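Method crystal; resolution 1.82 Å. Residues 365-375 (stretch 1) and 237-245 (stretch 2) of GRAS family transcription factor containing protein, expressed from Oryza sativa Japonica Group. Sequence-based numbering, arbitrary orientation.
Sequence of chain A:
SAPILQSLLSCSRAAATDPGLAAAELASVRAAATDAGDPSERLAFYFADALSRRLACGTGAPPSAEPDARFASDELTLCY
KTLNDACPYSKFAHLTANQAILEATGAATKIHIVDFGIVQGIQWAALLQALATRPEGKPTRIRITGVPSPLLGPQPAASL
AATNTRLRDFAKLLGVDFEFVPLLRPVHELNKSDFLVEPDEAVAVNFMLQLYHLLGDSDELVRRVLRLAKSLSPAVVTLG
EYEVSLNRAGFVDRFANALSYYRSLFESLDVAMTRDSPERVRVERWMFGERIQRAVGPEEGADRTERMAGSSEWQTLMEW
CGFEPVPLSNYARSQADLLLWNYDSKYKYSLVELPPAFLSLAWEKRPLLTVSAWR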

# COMPACT_ATOMS: atom_id res chain seq x y z
N LYS A 365 -0.45 -9.13 19.64
CA LYS A 365 -1.53 -8.75 20.54
C LYS A 365 -1.23 -7.62 21.52
O LYS A 365 -2.07 -7.31 22.35
CB LYS A 365 -2.01 -9.99 21.30
CG LYS A 365 -2.41 -11.07 20.28
CD LYS A 365 -3.50 -12.02 20.82
CE LYS A 365 -3.70 -13.22 19.86
NZ LYS A 365 -3.93 -12.76 18.43
N ARG A 366 -0.11 -6.95 21.34
CA ARG A 366 0.25 -5.78 22.14
C ARG A 366 -0.08 -4.51 21.33
O ARG A 366 0.54 -4.28 20.31
CB ARG A 366 1.74 -5.86 22.49
CG ARG A 366 2.61 -4.57 22.73
CD ARG A 366 1.94 -3.50 23.54
NE ARG A 366 2.82 -2.52 24.20
CZ ARG A 366 2.32 -1.39 24.69
NH1 ARG A 366 1.01 -1.15 24.53
NH2 ARG A 366 3.08 -0.50 25.33
N PRO A 367 -1.01 -3.71 21.81
CA PRO A 367 -1.45 -2.48 21.13
C PRO A 367 -0.26 -1.54 20.96
O PRO A 367 0.45 -1.34 21.94
CB PRO A 367 -2.49 -1.87 22.10
CG PRO A 367 -2.92 -3.00 22.96
CD PRO A 367 -1.82 -4.00 23.01
N LEU A 368 -0.05 -0.97 19.77
CA LEU A 368 1.07 -0.08 19.55
C LEU A 368 0.64 1.31 19.14
O LEU A 368 1.27 2.31 19.55
CB LEU A 368 2.01 -0.61 18.48
CG LEU A 368 2.75 -1.90 18.81
CD1 LEU A 368 3.69 -2.25 17.69
CD2 LEU A 368 3.51 -1.79 20.18
N LEU A 369 -0.39 1.37 18.30
CA LEU A 369 -0.81 2.73 17.73
C LEU A 369 -2.31 2.78 17.83
O LEU A 369 -3.00 1.92 17.26
CB LEU A 369 -0.38 2.88 16.27
CG LEU A 369 -0.28 4.35 15.81
CD1 LEU A 369 0.34 4.36 14.43
CD2 LEU A 369 -1.61 5.00 15.72
N THR A 370 -2.85 3.74 18.57
CA THR A 370 -4.28 3.77 18.87
C THR A 370 -4.97 4.98 18.25
O THR A 370 -4.45 6.10 18.33
CB THR A 370 -4.41 3.78 20.39
OG1 THR A 370 -3.67 2.64 20.86
CG2 THR A 370 -5.82 3.71 20.85
N VAL A 371 -6.16 4.77 17.70
CA VAL A 371 -6.89 5.86 17.06
C VAL A 371 -8.23 5.97 17.75
O VAL A 371 -8.84 4.96 18.15
CB VAL A 371 -7.10 5.59 15.55
CG1 VAL A 371 -8.02 6.67 14.92
CG2 VAL A 371 -5.70 5.72 14.84
N SER A 372 -8.72 7.20 17.94
CA SER A 372 -10.03 7.43 18.54
C SER A 372 -10.63 8.72 18.00
O SER A 372 -9.91 9.56 17.43
CB SER A 372 -9.94 7.51 20.08
OG SER A 372 -8.91 8.42 20.45
N ALA A 373 -11.93 8.85 18.15
CA ALA A 373 -12.65 10.05 17.68
C ALA A 373 -13.42 10.66 18.88
O ALA A 373 -13.87 9.91 19.75
CB ALA A 373 -13.65 9.68 16.56
N TRP A 374 -13.58 11.99 18.88
CA TRP A 374 -14.10 12.74 20.05
C TRP A 374 -14.96 13.86 19.54
O TRP A 374 -14.73 14.34 18.43
CB TRP A 374 -12.94 13.34 20.89
CG TRP A 374 -12.00 12.25 21.30
CD1 TRP A 374 -10.94 11.73 20.58
CD2 TRP A 374 -12.07 11.51 22.51
NE1 TRP A 374 -10.35 10.71 21.29
CE2 TRP A 374 -11.03 10.55 22.47
CE3 TRP A 374 -12.94 11.55 23.63
CZ2 TRP A 374 -10.81 9.63 23.51
CZ3 TRP A 374 -12.70 10.58 24.70
CH2 TRP A 374 -11.65 9.66 24.61
N ARG A 375 -15.90 14.37 20.33
CA ARG A 375 -16.54 15.66 19.95
C ARG A 375 -17.02 16.50 21.17
O ARG A 375 -17.06 15.84 22.25
CB ARG A 375 -17.74 15.43 19.03
CG ARG A 375 -18.91 14.62 19.67
CD ARG A 375 -20.18 14.69 18.80
NE ARG A 375 -19.86 14.53 17.38
CZ ARG A 375 -20.15 13.45 16.64
NH1 ARG A 375 -20.80 12.43 17.20
NH2 ARG A 375 -19.80 13.39 15.34
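Stretch 2 (237-245) VTLGEYEVS

How does stretch 2 lie on stretch 1? Residues 237-242 form an extended strand running antiparallel to strand 370-374, at 161° between their directions and 4.7 Å at closest approach. Val237 sits against Trp374, Leu239 against Ser372 and Glu241 against Thr370, each pair joined by two backbone hydrogen bonds; Leu239 N to Ser372 O and Ser372 N to Leu239 O are both 2.9 Å. Between the Leu239 and Glu241 pairs, Gly240 faces Val371, CA to CA 4.4 Å.

What sets the side chains around Trp374? With chi1 m and chi2 85°, its indole turns back along its own strand, so NE1 donates to Ser372 OG at 2.8 Å; the p rotamer of Ser372 places that oxygen on the same side of the strand as the indole. The ring also passes Leu239, with Trp374 CD1 4.3 Å from Leu239 CB. A water bridges Ser372 OG (2.6 Å) and Leu239 O (3.1 Å).

Why is so much of Glu243 covered by stretch 1? Beyond the strand, its CB points toward stretch 1, and chi1 t with chi2 p brings OE1 within 2.7 Å of Thr370 OG1, which donates a hydrogen bond from its m rotamer. Glu243 N donates to Leu368 O at 2.9 Å. Arg366, t then p, carries its guanidinium forward past Pro367 to Glu243 O, where NH1 makes a weak 2.9 Å hydrogen bond.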

# COMPACT_ATOMS: atom_id res chain seq x y z
N VAL A 237 -12.97 15.31 16.41
CA VAL A 237 -11.56 15.45 16.63
C VAL A 237 -10.98 14.06 16.62
O VAL A 237 -11.44 13.17 17.37
CB VAL A 237 -11.26 16.09 18.01
CG1 VAL A 237 -9.72 16.15 18.24
CG2 VAL A 237 -11.87 17.52 18.11
N THR A 238 -10.01 13.83 15.75
CA THR A 238 -9.41 12.52 15.69
C THR A 238 -8.05 12.53 16.34
O THR A 238 -7.29 13.50 16.21
CB THR A 238 -9.28 12.02 14.22
OG1 THR A 238 -8.79 13.10 13.41
CG2 THR A 238 -10.66 11.70 13.69
N LEU A 239 -7.78 11.46 17.08
CA LEU A 239 -6.57 11.36 17.85
C LEU A 239 -5.85 10.08 17.50
O LEU A 239 -6.45 8.98 17.59
CB LEU A 239 -6.88 11.37 19.36
CG LEU A 239 -5.68 11.23 20.31
CD1 LEU A 239 -4.81 12.48 20.21
CD2 LEU A 239 -6.25 11.14 21.78
N GLY A 240 -4.59 10.17 17.10
CA GLY A 240 -3.83 8.95 16.90
C GLY A 240 -2.57 9.02 17.72
O GLY A 240 -1.80 9.97 17.59
N GLU A 241 -2.29 8.03 18.57
CA GLU A 241 -1.22 8.19 19.55
C GLU A 241 -0.50 6.86 19.76
O GLU A 241 -1.06 5.80 19.54
CB GLU A 241 -1.78 8.72 20.87
CG GLU A 241 -1.78 10.27 21.03
CD GLU A 241 -0.37 10.85 20.85
OE1 GLU A 241 0.59 10.12 21.16
OE2 GLU A 241 -0.21 11.98 20.35
N TYR A 242 0.75 6.95 20.16
CA TYR A 242 1.53 5.75 20.57
C TYR A 242 0.97 5.19 21.87
O TYR A 242 0.71 5.93 22.83
CB TYR A 242 3.00 6.13 20.76
CG TYR A 242 3.64 6.71 19.50
CD1 TYR A 242 3.88 5.91 18.40
CD2 TYR A 242 4.00 8.06 19.44
CE1 TYR A 242 4.49 6.41 17.23
CE2 TYR A 242 4.62 8.59 18.29
CZ TYR A 242 4.87 7.75 17.20
OH TYR A 242 5.47 8.27 16.08
N GLU A 243 0.82 3.88 21.94
CA GLU A 243 0.12 3.29 23.07
C GLU A 243 1.13 2.86 24.10
O GLU A 243 1.45 1.66 24.17
CB GLU A 243 -0.74 2.10 22.58
CG GLU A 243 -1.61 1.45 23.63
CD GLU A 243 -2.58 2.42 24.24
OE1 GLU A 243 -3.26 3.16 23.49
OE2 GLU A 243 -2.67 2.44 25.48
N VAL A 244 1.66 3.82 24.88
CA VAL A 244 2.70 3.42 25.87
C VAL A 244 2.69 4.48 26.95
O VAL A 244 2.54 5.65 26.63
CB VAL A 244 4.10 3.23 25.21
CG1 VAL A 244 4.59 4.53 24.58
CG2 VAL A 244 5.10 2.68 26.28
N SER A 245 2.74 4.06 28.23
CA SER A 245 2.60 4.99 29.33
C SER A 245 3.99 5.50 29.77
O SER A 245 4.68 4.85 30.56
CB SER A 245 1.87 4.30 30.52
OG SER A 245 1.66 5.27 31.55
O HOH W 1 -6.43 7.52 20.34